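Local coordinates for protein putative P450-like enzyme (PDB 5Z9J) that probably acts as a heme-dependent cytochrome P450 monooxygenase in the secondary metabolism of a Streptomyces, at residues A[101-106]-A[353-358]; A[132-137]-A[237-242]; A[109-114]-A[361-366]; A[247-252]-A[272-277]. All coordinates share one frame; numbering follows the deposited sequence.

Contact 1. Residues A[101-106]-A[353-358]; sequences KMESRV and ARMESK. With HEM (protoporphyrin IX containing Fe), chain E.
Met355 and its neighbours Glu103 and Val106 meet where helices 96-116 and 350-367 run almost parallel, the axes of the two segments 10.3 Å apart and inclined by 15°. That wide spacing suits a long, flexible side chain. With CG anti to the backbone N (chi1 -179°), Met355 reaches across the gap and then bends at chi2 and chi3. Its CG rests on Glu103 CG at 3.8 Å, its SD on Val106 CG1 at 3.6 Å, and its methyl CE ends 3.8 Å from Glu103 CA, close to the facing backbone. An alanine here would probably leave a gap between the helices and strip Val106 CG1 and the aliphatic stem of Glu103 of their apolar cover. Glu103 lends its methylenes to the packing while its extended chain carries the carboxylate on toward the surface. On the far flank of helix 350-367, Ala353 is small enough for its CB to lie 3.7 Å from CAB, a vinyl carbon of the heme, and Arg354 forms a salt bridge to Glu275. Thioether, methyl and methylene groups make a cohesive but directionless interface, in which shape rather than polarity joins the two helices beside the cofactor.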
# COMPACT_ATOMS: atom_id res chain seq x y z
N LYS A 101 -7.79 -20.86 -1.35
CA LYS A 101 -8.37 -20.62 -2.66
C LYS A 101 -7.58 -19.53 -3.38
O LYS A 101 -7.29 -19.67 -4.57
CB LYS A 101 -9.85 -20.26 -2.53
CG LYS A 101 -10.53 -19.73 -3.81
CD LYS A 101 -12.02 -19.40 -3.54
CE LYS A 101 -12.68 -18.68 -4.72
NZ LYS A 101 -14.10 -18.25 -4.44
N MET A 102 -7.18 -18.48 -2.66
CA MET A 102 -6.41 -17.43 -3.30
C MET A 102 -5.06 -17.94 -3.80
O MET A 102 -4.70 -17.72 -4.96
CB MET A 102 -6.21 -16.24 -2.35
CG MET A 102 -7.33 -15.23 -2.35
SD MET A 102 -8.01 -14.93 -4.01
CE MET A 102 -9.39 -16.09 -4.08
N GLU A 103 -4.33 -18.67 -2.97
CA GLU A 103 -3.03 -19.13 -3.43
C GLU A 103 -3.22 -20.21 -4.50
O GLU A 103 -2.35 -20.40 -5.35
CB GLU A 103 -2.16 -19.66 -2.28
CG GLU A 103 -0.77 -20.13 -2.76
CD GLU A 103 0.11 -20.72 -1.65
OE1 GLU A 103 -0.35 -20.84 -0.49
OE2 GLU A 103 1.28 -21.08 -1.94
N SER A 104 -4.36 -20.89 -4.50
CA SER A 104 -4.56 -21.86 -5.57
C SER A 104 -4.75 -21.13 -6.88
O SER A 104 -4.47 -21.69 -7.93
CB SER A 104 -5.75 -22.80 -5.29
OG SER A 104 -7.00 -22.23 -5.64
N ARG A 105 -5.23 -19.89 -6.85
CA ARG A 105 -5.57 -19.19 -8.10
C ARG A 105 -4.47 -18.31 -8.68
O ARG A 105 -4.49 -18.01 -9.90
CB ARG A 105 -6.81 -18.30 -7.88
CG ARG A 105 -8.09 -19.04 -7.54
CD ARG A 105 -9.17 -18.03 -7.15
NE ARG A 105 -10.34 -18.03 -8.01
CZ ARG A 105 -11.43 -17.29 -7.78
NH1 ARG A 105 -11.47 -16.49 -6.72
NH2 ARG A 105 -12.47 -17.34 -8.60
N VAL A 106 -3.53 -17.89 -7.82
CA VAL A 106 -2.58 -16.87 -8.20
C VAL A 106 -1.69 -17.32 -9.36
O VAL A 106 -1.35 -16.53 -10.22
CB VAL A 106 -1.73 -16.42 -6.97
CG1 VAL A 106 -0.84 -17.54 -6.46
CG2 VAL A 106 -0.91 -15.17 -7.30
N ALA A 353 -0.04 -10.31 0.13
CA ALA A 353 0.89 -9.49 -0.65
C ALA A 353 2.21 -10.23 -0.86
O ALA A 353 2.77 -10.18 -1.95
CB ALA A 353 1.12 -8.14 0.02
N ARG A 354 2.70 -10.87 0.20
CA ARG A 354 3.90 -11.69 0.11
C ARG A 354 3.64 -12.95 -0.76
O ARG A 354 4.45 -13.32 -1.59
CB ARG A 354 4.31 -12.09 1.50
CG ARG A 354 4.95 -10.96 2.33
CD ARG A 354 5.02 -11.32 3.81
NE ARG A 354 5.80 -10.34 4.59
CZ ARG A 354 5.69 -10.15 5.91
NH1 ARG A 354 4.79 -10.82 6.61
NH2 ARG A 354 6.51 -9.28 6.54
N MET A 355 2.48 -13.56 -0.64
CA MET A 355 2.23 -14.77 -1.46
C MET A 355 2.24 -14.39 -2.96
O MET A 355 2.89 -15.01 -3.76
CB MET A 355 0.89 -15.42 -1.06
CG MET A 355 0.56 -16.69 -1.83
SD MET A 355 -0.50 -16.19 -3.11
CE MET A 355 -1.96 -15.76 -2.18
N GLU A 356 1.57 -13.30 -3.30
CA GLU A 356 1.46 -12.81 -4.68
C GLU A 356 2.76 -12.40 -5.29
O GLU A 356 3.05 -12.70 -6.43
CB GLU A 356 0.61 -11.53 -4.75
CG GLU A 356 -0.81 -11.68 -4.50
CD GLU A 356 -1.52 -10.36 -4.72
OE1 GLU A 356 -2.23 -10.32 -5.73
OE2 GLU A 356 -1.39 -9.39 -3.92
N SER A 357 3.47 -11.58 -4.55
CA SER A 357 4.73 -11.06 -5.01
C SER A 357 5.74 -12.19 -5.22
O SER A 357 6.41 -12.24 -6.23
CB SER A 357 5.29 -10.06 -3.99
OG SER A 357 4.43 -8.95 -3.99
N LYS A 358 5.84 -13.10 -4.26
CA LYS A 358 6.72 -14.26 -4.37
C LYS A 358 6.39 -15.10 -5.62
O LYS A 358 7.28 -15.48 -6.38
CB LYS A 358 6.62 -15.12 -3.13
CG LYS A 358 7.45 -16.42 -3.21
CD LYS A 358 7.33 -17.25 -1.91
CE LYS A 358 7.93 -18.63 -2.08
NZ LYS A 358 7.70 -19.44 -0.84
CHA HEM E . -2.05 -1.56 6.38
CHB HEM E . 1.68 -1.46 3.37
CHC HEM E . -0.52 -4.83 0.68
CHD HEM E . -4.59 -4.22 3.11
C1A HEM E . -0.82 -1.22 5.86
C2A HEM E . 0.17 -0.30 6.42
C3A HEM E . 1.22 -0.29 5.59
C4A HEM E . 0.91 -1.19 4.47
CMA HEM E . 2.50 0.54 5.77
CAA HEM E . 0.05 0.50 7.74
CBA HEM E . -0.83 1.74 7.55
CGA HEM E . -0.73 2.70 8.75
O1A HEM E . -1.26 3.83 8.70
O2A HEM E . -0.14 2.36 9.79
C1B HEM E . 1.43 -2.41 2.42
C2B HEM E . 2.39 -2.87 1.44
C3B HEM E . 1.78 -3.80 0.70
C4B HEM E . 0.41 -3.94 1.18
CMB HEM E . 3.82 -2.31 1.37
CAB HEM E . 2.31 -4.62 -0.48
CBB HEM E . 3.57 -4.55 -0.92
C1C HEM E . -1.83 -5.00 1.11
C2C HEM E . -2.83 -5.94 0.55
C3C HEM E . -3.94 -5.76 1.24
C4C HEM E . -3.69 -4.71 2.20
CMC HEM E . -2.53 -6.94 -0.59
CAC HEM E . -5.35 -6.40 1.15
CBC HEM E . -5.67 -7.38 0.32
C1D HEM E . -4.29 -3.43 4.17
C2D HEM E . -5.25 -2.96 5.13
C3D HEM E . -4.45 -2.16 6.14
C4D HEM E . -3.09 -2.20 5.71
CMD HEM E . -6.78 -3.21 5.14
CAD HEM E . -5.03 -1.40 7.34
CBD HEM E . -5.02 -2.26 8.59
CGD HEM E . -5.40 -1.39 9.77
O1D HEM E . -5.42 -0.14 9.65
O2D HEM E . -5.68 -1.96 10.86
NA HEM E . -0.31 -1.72 4.70
NB HEM E . 0.22 -3.07 2.22
NC HEM E . -2.43 -4.28 2.08
ND HEM E . -3.00 -2.99 4.56
FE HEM E . -1.38 -3.13 3.48

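Contact 2. Residues A[132-137]-A[237-242]; sequences PLPLIM and NGHLTT. With HEM (protoporphyrin IX containing Fe), chain E.
Pro134 and Thr242 form the tight part of this contact, their side chains sliding past each other in opposite directions with Pro134 CB 3.6 Å from Thr242 CB. Pro134 CG also presses to 3.5 Å from His239 O. A proline is tolerated in the first turn of helix 132-142, where its missing N-H costs no helical bond. Thr242 turns its OG1 back to Gly238 O (3.0 Å), above that carbonyl's plane, and so offers its carbon side to the proline. Next to it the His239 ring lies between two leucines. Leu135 CB makes a CH-pi contact over one face, 3.8 Å from the centroid, while Leu240 CD1 covers the opposite face. Packing is looser at the ring, where Leu135 CD1 stands 4.2 Å above its plane; NE2 makes a weak hydrogen bond to Ala131 O, while ND1 is buried without a partner. On the heme side Gly238 CA comes to 3.3 Å from C2C of the porphyrin, and a side chain would collide with it. Thr241 OG1 donates to Asn237 O (2.6 Å). This broken turn over the heme is the kink of the P450 I-helix, with Thr241 at the position of the family's characteristic threonine.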
# COMPACT_ATOMS: atom_id res chain seq x y z
N PRO A 132 -2.08 -5.34 -12.97
CA PRO A 132 -3.28 -6.16 -13.04
C PRO A 132 -3.39 -7.32 -12.05
O PRO A 132 -4.56 -7.62 -11.67
CB PRO A 132 -3.22 -6.72 -14.46
CG PRO A 132 -2.39 -5.82 -15.21
CD PRO A 132 -1.47 -5.16 -14.30
N LEU A 133 -2.28 -7.95 -11.67
CA LEU A 133 -2.31 -9.16 -10.84
C LEU A 133 -2.93 -8.92 -9.45
O LEU A 133 -3.96 -9.55 -9.14
CB LEU A 133 -0.91 -9.79 -10.72
CG LEU A 133 -0.82 -10.92 -9.68
CD1 LEU A 133 -1.71 -12.12 -10.12
CD2 LEU A 133 0.60 -11.39 -9.49
N PRO A 134 -2.40 -7.96 -8.64
CA PRO A 134 -3.02 -7.72 -7.32
C PRO A 134 -4.43 -7.16 -7.42
O PRO A 134 -5.23 -7.42 -6.54
CB PRO A 134 -2.09 -6.67 -6.70
CG PRO A 134 -1.34 -6.09 -7.85
CD PRO A 134 -1.22 -7.11 -8.85
N LEU A 135 -4.72 -6.43 -8.47
CA LEU A 135 -6.06 -5.96 -8.69
C LEU A 135 -7.01 -7.15 -8.93
O LEU A 135 -8.11 -7.22 -8.37
CB LEU A 135 -6.13 -5.00 -9.88
CG LEU A 135 -7.62 -4.58 -10.07
CD1 LEU A 135 -8.14 -3.94 -8.77
CD2 LEU A 135 -7.86 -3.69 -11.25
N ILE A 136 -6.60 -8.07 -9.79
CA ILE A 136 -7.40 -9.24 -10.08
C ILE A 136 -7.64 -10.12 -8.82
O ILE A 136 -8.77 -10.59 -8.58
CB ILE A 136 -6.79 -10.08 -11.20
CG1 ILE A 136 -6.90 -9.33 -12.53
CG2 ILE A 136 -7.51 -11.43 -11.34
CD1 ILE A 136 -6.12 -10.00 -13.67
N MET A 137 -6.59 -10.31 -8.04
CA MET A 137 -6.63 -11.12 -6.82
C MET A 137 -7.61 -10.59 -5.82
O MET A 137 -8.30 -11.36 -5.15
CB MET A 137 -5.24 -11.21 -6.17
CG MET A 137 -4.24 -12.08 -6.91
SD MET A 137 -4.73 -13.82 -7.05
CE MET A 137 -4.58 -14.42 -5.38
N ASN A 237 -5.66 -0.32 -0.63
CA ASN A 237 -4.41 -0.67 0.08
C ASN A 237 -3.60 -1.80 -0.50
O ASN A 237 -2.39 -1.95 -0.20
CB ASN A 237 -4.69 -0.94 1.57
CG ASN A 237 -4.74 0.36 2.39
OD1 ASN A 237 -5.00 1.45 1.85
ND2 ASN A 237 -4.46 0.26 3.68
N GLY A 238 -4.30 -2.64 -1.25
CA GLY A 238 -3.73 -3.84 -1.78
C GLY A 238 -3.39 -3.84 -3.25
O GLY A 238 -2.86 -4.83 -3.72
N HIS A 239 -3.71 -2.78 -3.98
CA HIS A 239 -3.50 -2.80 -5.42
C HIS A 239 -2.12 -2.30 -5.85
O HIS A 239 -1.22 -3.07 -6.11
CB HIS A 239 -4.57 -1.96 -6.10
CG HIS A 239 -4.48 -1.93 -7.59
ND1 HIS A 239 -5.10 -0.97 -8.35
CD2 HIS A 239 -3.82 -2.74 -8.46
CE1 HIS A 239 -4.83 -1.19 -9.63
NE2 HIS A 239 -4.06 -2.25 -9.71
N LEU A 240 -1.94 -0.99 -5.84
CA LEU A 240 -0.75 -0.38 -6.40
C LEU A 240 0.46 -0.56 -5.46
O LEU A 240 1.59 -0.50 -5.90
CB LEU A 240 -0.98 1.12 -6.69
CG LEU A 240 -1.36 1.51 -8.13
CD1 LEU A 240 -2.34 0.55 -8.67
CD2 LEU A 240 -1.98 2.89 -8.23
N THR A 241 0.21 -0.80 -4.18
CA THR A 241 1.28 -1.12 -3.24
C THR A 241 1.98 -2.40 -3.69
O THR A 241 3.22 -2.50 -3.72
CB THR A 241 0.76 -1.29 -1.79
OG1 THR A 241 -0.32 -2.22 -1.74
CG2 THR A 241 0.27 0.05 -1.29
N THR A 242 1.15 -3.40 -4.03
CA THR A 242 1.60 -4.69 -4.43
C THR A 242 2.20 -4.66 -5.83
O THR A 242 3.22 -5.33 -6.09
CB THR A 242 0.48 -5.73 -4.40
OG1 THR A 242 -0.12 -5.77 -3.10
CG2 THR A 242 1.04 -7.11 -4.69
CHA HEM E . -2.05 -1.56 6.38
CHB HEM E . 1.68 -1.46 3.37
CHC HEM E . -0.52 -4.83 0.68
CHD HEM E . -4.59 -4.22 3.11
C1A HEM E . -0.82 -1.22 5.86
C2A HEM E . 0.17 -0.30 6.42
C3A HEM E . 1.22 -0.29 5.59
C4A HEM E . 0.91 -1.19 4.47
CMA HEM E . 2.50 0.54 5.77
CAA HEM E . 0.05 0.50 7.74
CBA HEM E . -0.83 1.74 7.55
CGA HEM E . -0.73 2.70 8.75
O1A HEM E . -1.26 3.83 8.70
O2A HEM E . -0.14 2.36 9.79
C1B HEM E . 1.43 -2.41 2.42
C2B HEM E . 2.39 -2.87 1.44
C3B HEM E . 1.78 -3.80 0.70
C4B HEM E . 0.41 -3.94 1.18
CMB HEM E . 3.82 -2.31 1.37
CAB HEM E . 2.31 -4.62 -0.48
CBB HEM E . 3.57 -4.55 -0.92
C1C HEM E . -1.83 -5.00 1.11
C2C HEM E . -2.83 -5.94 0.55
C3C HEM E . -3.94 -5.76 1.24
C4C HEM E . -3.69 -4.71 2.20
CMC HEM E . -2.53 -6.94 -0.59
CAC HEM E . -5.35 -6.40 1.15
CBC HEM E . -5.67 -7.38 0.32
C1D HEM E . -4.29 -3.43 4.17
C2D HEM E . -5.25 -2.96 5.13
C3D HEM E . -4.45 -2.16 6.14
C4D HEM E . -3.09 -2.20 5.71
CMD HEM E . -6.78 -3.21 5.14
CAD HEM E . -5.03 -1.40 7.34
CBD HEM E . -5.02 -2.26 8.59
CGD HEM E . -5.40 -1.39 9.77
O1D HEM E . -5.42 -0.14 9.65
O2D HEM E . -5.68 -1.96 10.86
NA HEM E . -0.31 -1.72 4.70
NB HEM E . 0.22 -3.07 2.22
NC HEM E . -2.43 -4.28 2.08
ND HEM E . -3.00 -2.99 4.56
FE HEM E . -1.38 -3.13 3.48

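Contact 3. Residues A[109-114]-A[361-366]; sequences IIHELL and VEILLD
The imidazole of His111 is the flat group that touches across this contact, and Ile363 approaches it obliquely, the two side chains crossing at about a right angle. Ile363 CD1 lies 3.6 Å from His111 NE2, and Ile363 CG2 lies 3.9 Å from CE1. The ring's other nitrogen, ND1, is hydrogen-bonded to Arg367 NH1, which limits how the imidazole can turn. An alanine in place of His111 would probably leave Ile363 CD1 uncovered on this side and Arg367 without that partner. Ile363 is the central residue of the interface, touching Ile110, His111 and Leu114. With CG1 anti to the carbonyl carbon (chi1 -73°), CG2 stands anti to the backbone N and meets Ile110 CG2 at 3.6 Å and Leu114 CD1 at 3.9 Å. Leu114 CD1 in turn meets Leu364 CD2 at 4.0 Å, and Phe129 of helix 125-130 packs on both leucines. Branched residues suit the place because the segment axes, 10.7 Å apart and inclined by 42°, diverge, and forked ends can fill the widening groove. Aliphatic carbon dominates, with the polar atoms of the histidine set at its margin, so the joint between helices 96-116 and 350-367 depends chiefly on the exclusion of water and close fit.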
# COMPACT_ATOMS: atom_id res chain seq x y z
N ILE A 109 -3.56 -17.05 -12.57
CA ILE A 109 -3.72 -15.66 -13.02
C ILE A 109 -2.46 -15.10 -13.64
O ILE A 109 -2.51 -14.42 -14.68
CB ILE A 109 -4.10 -14.73 -11.85
CG1 ILE A 109 -5.43 -15.18 -11.24
CG2 ILE A 109 -4.20 -13.29 -12.32
CD1 ILE A 109 -6.53 -15.35 -12.31
N ILE A 110 -1.34 -15.43 -13.00
CA ILE A 110 -0.04 -14.99 -13.46
C ILE A 110 0.33 -15.54 -14.83
O ILE A 110 0.74 -14.79 -15.71
CB ILE A 110 1.04 -15.41 -12.46
CG1 ILE A 110 0.94 -14.56 -11.21
CG2 ILE A 110 2.44 -15.26 -13.08
CD1 ILE A 110 1.75 -15.11 -10.05
N HIS A 111 0.16 -16.84 -15.00
CA HIS A 111 0.46 -17.46 -16.28
C HIS A 111 -0.41 -16.90 -17.38
O HIS A 111 0.04 -16.72 -18.50
CB HIS A 111 0.28 -18.97 -16.21
CG HIS A 111 1.40 -19.66 -15.52
ND1 HIS A 111 2.68 -19.67 -16.01
CD2 HIS A 111 1.44 -20.34 -14.34
CE1 HIS A 111 3.47 -20.34 -15.19
NE2 HIS A 111 2.74 -20.75 -14.16
N GLU A 112 -1.65 -16.61 -17.02
CA GLU A 112 -2.63 -16.02 -17.92
C GLU A 112 -2.23 -14.61 -18.35
O GLU A 112 -2.33 -14.25 -19.52
CB GLU A 112 -3.97 -15.99 -17.23
CG GLU A 112 -5.15 -16.10 -18.10
CD GLU A 112 -6.43 -16.08 -17.27
OE1 GLU A 112 -6.58 -16.96 -16.39
OE2 GLU A 112 -7.28 -15.19 -17.50
N LEU A 113 -1.74 -13.83 -17.41
CA LEU A 113 -1.21 -12.52 -17.73
C LEU A 113 -0.01 -12.61 -18.68
O LEU A 113 0.07 -11.86 -19.66
CB LEU A 113 -0.83 -11.78 -16.45
CG LEU A 113 -2.03 -11.26 -15.65
CD1 LEU A 113 -1.58 -10.69 -14.33
CD2 LEU A 113 -2.79 -10.21 -16.45
N LEU A 114 0.93 -13.51 -18.40
CA LEU A 114 2.12 -13.55 -19.22
C LEU A 114 1.82 -14.13 -20.59
O LEU A 114 2.39 -13.72 -21.61
CB LEU A 114 3.22 -14.35 -18.53
CG LEU A 114 3.63 -13.55 -17.29
CD1 LEU A 114 4.66 -14.29 -16.39
CD2 LEU A 114 4.08 -12.11 -17.64
N VAL A 361 7.39 -12.95 -8.78
CA VAL A 361 8.80 -12.89 -9.07
C VAL A 361 9.37 -14.21 -9.55
O VAL A 361 10.13 -14.26 -10.52
CB VAL A 361 9.58 -12.45 -7.84
CG1 VAL A 361 11.10 -12.61 -8.08
CG2 VAL A 361 9.22 -10.99 -7.52
N GLU A 362 8.99 -15.29 -8.86
CA GLU A 362 9.43 -16.62 -9.20
C GLU A 362 9.05 -16.95 -10.63
O GLU A 362 9.86 -17.48 -11.38
CB GLU A 362 8.84 -17.65 -8.24
CG GLU A 362 9.53 -17.66 -6.90
CD GLU A 362 8.88 -18.63 -5.94
OE1 GLU A 362 7.71 -19.08 -6.18
OE2 GLU A 362 9.53 -18.96 -4.93
N ILE A 363 7.80 -16.69 -10.98
CA ILE A 363 7.38 -17.06 -12.30
C ILE A 363 8.01 -16.14 -13.37
O ILE A 363 8.37 -16.63 -14.44
CB ILE A 363 5.84 -17.09 -12.41
CG1 ILE A 363 5.35 -18.33 -11.67
CG2 ILE A 363 5.41 -17.17 -13.87
CD1 ILE A 363 3.81 -18.45 -11.59
N LEU A 364 8.22 -14.86 -13.08
CA LEU A 364 8.95 -14.00 -14.01
C LEU A 364 10.36 -14.52 -14.21
O LEU A 364 10.88 -14.51 -15.33
CB LEU A 364 8.99 -12.51 -13.53
CG LEU A 364 7.66 -11.74 -13.82
CD1 LEU A 364 7.68 -10.31 -13.26
CD2 LEU A 364 7.44 -11.69 -15.33
N LEU A 365 11.00 -14.98 -13.14
CA LEU A 365 12.38 -15.50 -13.27
C LEU A 365 12.54 -16.77 -14.13
O LEU A 365 13.58 -16.97 -14.78
CB LEU A 365 12.94 -15.80 -11.89
CG LEU A 365 13.26 -14.61 -11.00
CD1 LEU A 365 13.81 -15.10 -9.70
CD2 LEU A 365 14.26 -13.68 -11.68
N ASP A 366 11.50 -17.62 -14.10
CA ASP A 366 11.50 -18.91 -14.76
C ASP A 366 11.03 -18.82 -16.21
O ASP A 366 11.60 -19.48 -17.07
CB ASP A 366 10.66 -19.90 -13.96
CG ASP A 366 11.38 -20.39 -12.71
OD1 ASP A 366 12.67 -20.32 -12.65
OD2 ASP A 366 10.66 -20.82 -11.78

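Contact 4. Residues A[247-252]-A[272-277]; sequences ANTMLC and ALLEES
Thr249 and Ser277 face each other hydroxyl to hydroxyl, OG1 and OG 2.7 Å apart, where helix 240-255 meets helix 270-280 nearly perpendicularly. The segment axes are inclined by 100°, and the backbones come close (CA to CA 5.6 Å), which suits the small side chains at the crossing. Thr249 divides its work between two branches. OG1, anti to the carbonyl carbon (chi1 -61°), faces the serine and is also hydrogen-bonded to Leu245 O one turn back on its own helix. CG2 swings to the other flank and crosses Leu273 obliquely, resting 3.9 Å from its CG. A threonine can thus meet a polar and an apolar neighbour at once. Leu274 CD2 closes in on the hydroxyl side, 3.7 Å from Thr249 OG1. Helix 270-280 is the K-helix of the P450 fold: the Glu276–Arg279 salt bridge is that of its ExxR motif, and Glu276 takes no part in this interface, where Leu273, Leu274 and Ser277 pack on the I-helix. Ser277 OG, anti to its backbone N (chi1 -165°), lies within 3.9 Å of Asn248 CB as well. A water joins the two residues, accepting from Asn248 ND2 at 2.9 Å and lying 3.2 Å from Ser277 OG. The asparagine's other polar atom, OD1, is bound by the backbone N of Val390, so its amide ties the C-terminal loop to the same helix that carries Thr249.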
# COMPACT_ATOMS: atom_id res chain seq x y z
N ALA A 247 7.14 -4.71 -9.16
CA ALA A 247 7.92 -4.01 -10.16
C ALA A 247 9.25 -3.45 -9.56
O ALA A 247 10.29 -3.58 -10.18
CB ALA A 247 7.10 -2.93 -10.77
N ASN A 248 9.20 -2.88 -8.37
CA ASN A 248 10.46 -2.39 -7.71
C ASN A 248 11.45 -3.50 -7.60
O ASN A 248 12.67 -3.30 -7.84
CB ASN A 248 10.19 -1.91 -6.30
CG ASN A 248 9.37 -0.68 -6.25
OD1 ASN A 248 9.15 -0.01 -7.25
ND2 ASN A 248 8.85 -0.40 -5.09
N THR A 249 10.94 -4.68 -7.26
CA THR A 249 11.80 -5.83 -7.05
C THR A 249 12.52 -6.25 -8.35
O THR A 249 13.76 -6.43 -8.36
CB THR A 249 11.05 -7.03 -6.42
OG1 THR A 249 10.51 -6.68 -5.13
CG2 THR A 249 11.98 -8.21 -6.31
N MET A 250 11.79 -6.34 -9.46
CA MET A 250 12.42 -6.63 -10.73
C MET A 250 13.38 -5.51 -11.15
O MET A 250 14.40 -5.80 -11.77
CB MET A 250 11.36 -6.82 -11.83
CG MET A 250 10.33 -7.88 -11.49
SD MET A 250 11.00 -9.47 -10.89
CE MET A 250 11.95 -10.03 -12.30
N LEU A 251 13.05 -4.26 -10.85
CA LEU A 251 13.94 -3.13 -11.17
C LEU A 251 15.25 -3.22 -10.40
O LEU A 251 16.32 -2.94 -10.94
CB LEU A 251 13.28 -1.81 -10.85
CG LEU A 251 14.22 -0.62 -10.90
CD1 LEU A 251 14.66 -0.34 -12.33
CD2 LEU A 251 13.59 0.64 -10.30
N CYS A 252 15.14 -3.57 -9.12
CA CYS A 252 16.33 -3.71 -8.26
C CYS A 252 17.27 -4.90 -8.64
O CYS A 252 18.50 -4.81 -8.56
CB CYS A 252 15.84 -3.80 -6.80
SG CYS A 252 15.28 -2.21 -6.16
N ALA A 272 13.10 -13.20 1.38
CA ALA A 272 13.95 -12.18 1.99
C ALA A 272 14.24 -11.04 0.98
O ALA A 272 14.49 -9.88 1.37
CB ALA A 272 15.25 -12.80 2.49
N LEU A 273 14.25 -11.38 -0.31
CA LEU A 273 14.40 -10.38 -1.37
C LEU A 273 13.23 -9.40 -1.38
O LEU A 273 13.38 -8.18 -1.50
CB LEU A 273 14.53 -11.10 -2.73
CG LEU A 273 14.31 -10.31 -4.02
CD1 LEU A 273 15.31 -9.16 -4.25
CD2 LEU A 273 14.32 -11.25 -5.20
N LEU A 274 12.03 -9.95 -1.28
CA LEU A 274 10.84 -9.10 -1.22
C LEU A 274 10.82 -8.17 0.01
O LEU A 274 10.47 -6.99 -0.08
CB LEU A 274 9.61 -9.98 -1.19
CG LEU A 274 9.46 -10.74 -2.51
CD1 LEU A 274 8.35 -11.79 -2.46
CD2 LEU A 274 9.09 -9.64 -3.46
N GLU A 275 11.22 -8.70 1.15
CA GLU A 275 11.26 -7.88 2.36
C GLU A 275 12.27 -6.76 2.19
O GLU A 275 12.02 -5.64 2.61
CB GLU A 275 11.64 -8.70 3.59
CG GLU A 275 10.69 -9.80 4.02
CD GLU A 275 9.30 -9.30 4.35
OE1 GLU A 275 9.20 -8.33 5.14
OE2 GLU A 275 8.32 -9.84 3.81
N GLU A 276 13.40 -7.08 1.56
CA GLU A 276 14.46 -6.07 1.37
C GLU A 276 14.02 -5.06 0.30
O GLU A 276 14.39 -3.90 0.35
CB GLU A 276 15.79 -6.73 1.00
CG GLU A 276 16.94 -5.82 0.62
CD GLU A 276 17.52 -5.05 1.83
OE1 GLU A 276 16.82 -4.86 2.85
OE2 GLU A 276 18.74 -4.80 1.79
N SER A 277 13.21 -5.53 -0.66
CA SER A 277 12.64 -4.64 -1.65
C SER A 277 11.78 -3.60 -0.92
O SER A 277 11.70 -2.44 -1.32
CB SER A 277 11.78 -5.44 -2.68
OG SER A 277 11.54 -4.61 -3.79
O HOH W 1 9.28 -2.52 -3.12

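Overall arrangement
Along the chain, segments 101-106, 109-114 and 132-137 come first, 237-242, 247-252 and 272-277 follow, and 353-358 and 361-366 return to helix 96-116. Contacts 1 and 3 are successive levels of one pair, helices 96-116 and 350-367, with centres about 12 Å apart. Contact 2 is nested inside the loops they close and touches both: its centre is about 11 Å from that of contact 1 and about 15 Å from that of contact 3. The centre of contact 4 lies about 16 Å from those of the others; it shares helix 240-255 with contact 2 and touches contacts 1 and 3 through helix 350-367. Together they join the D-, E-, I- and L-helices of the P450 core and the K-helix, with contacts 1 and 2 reaching the heme.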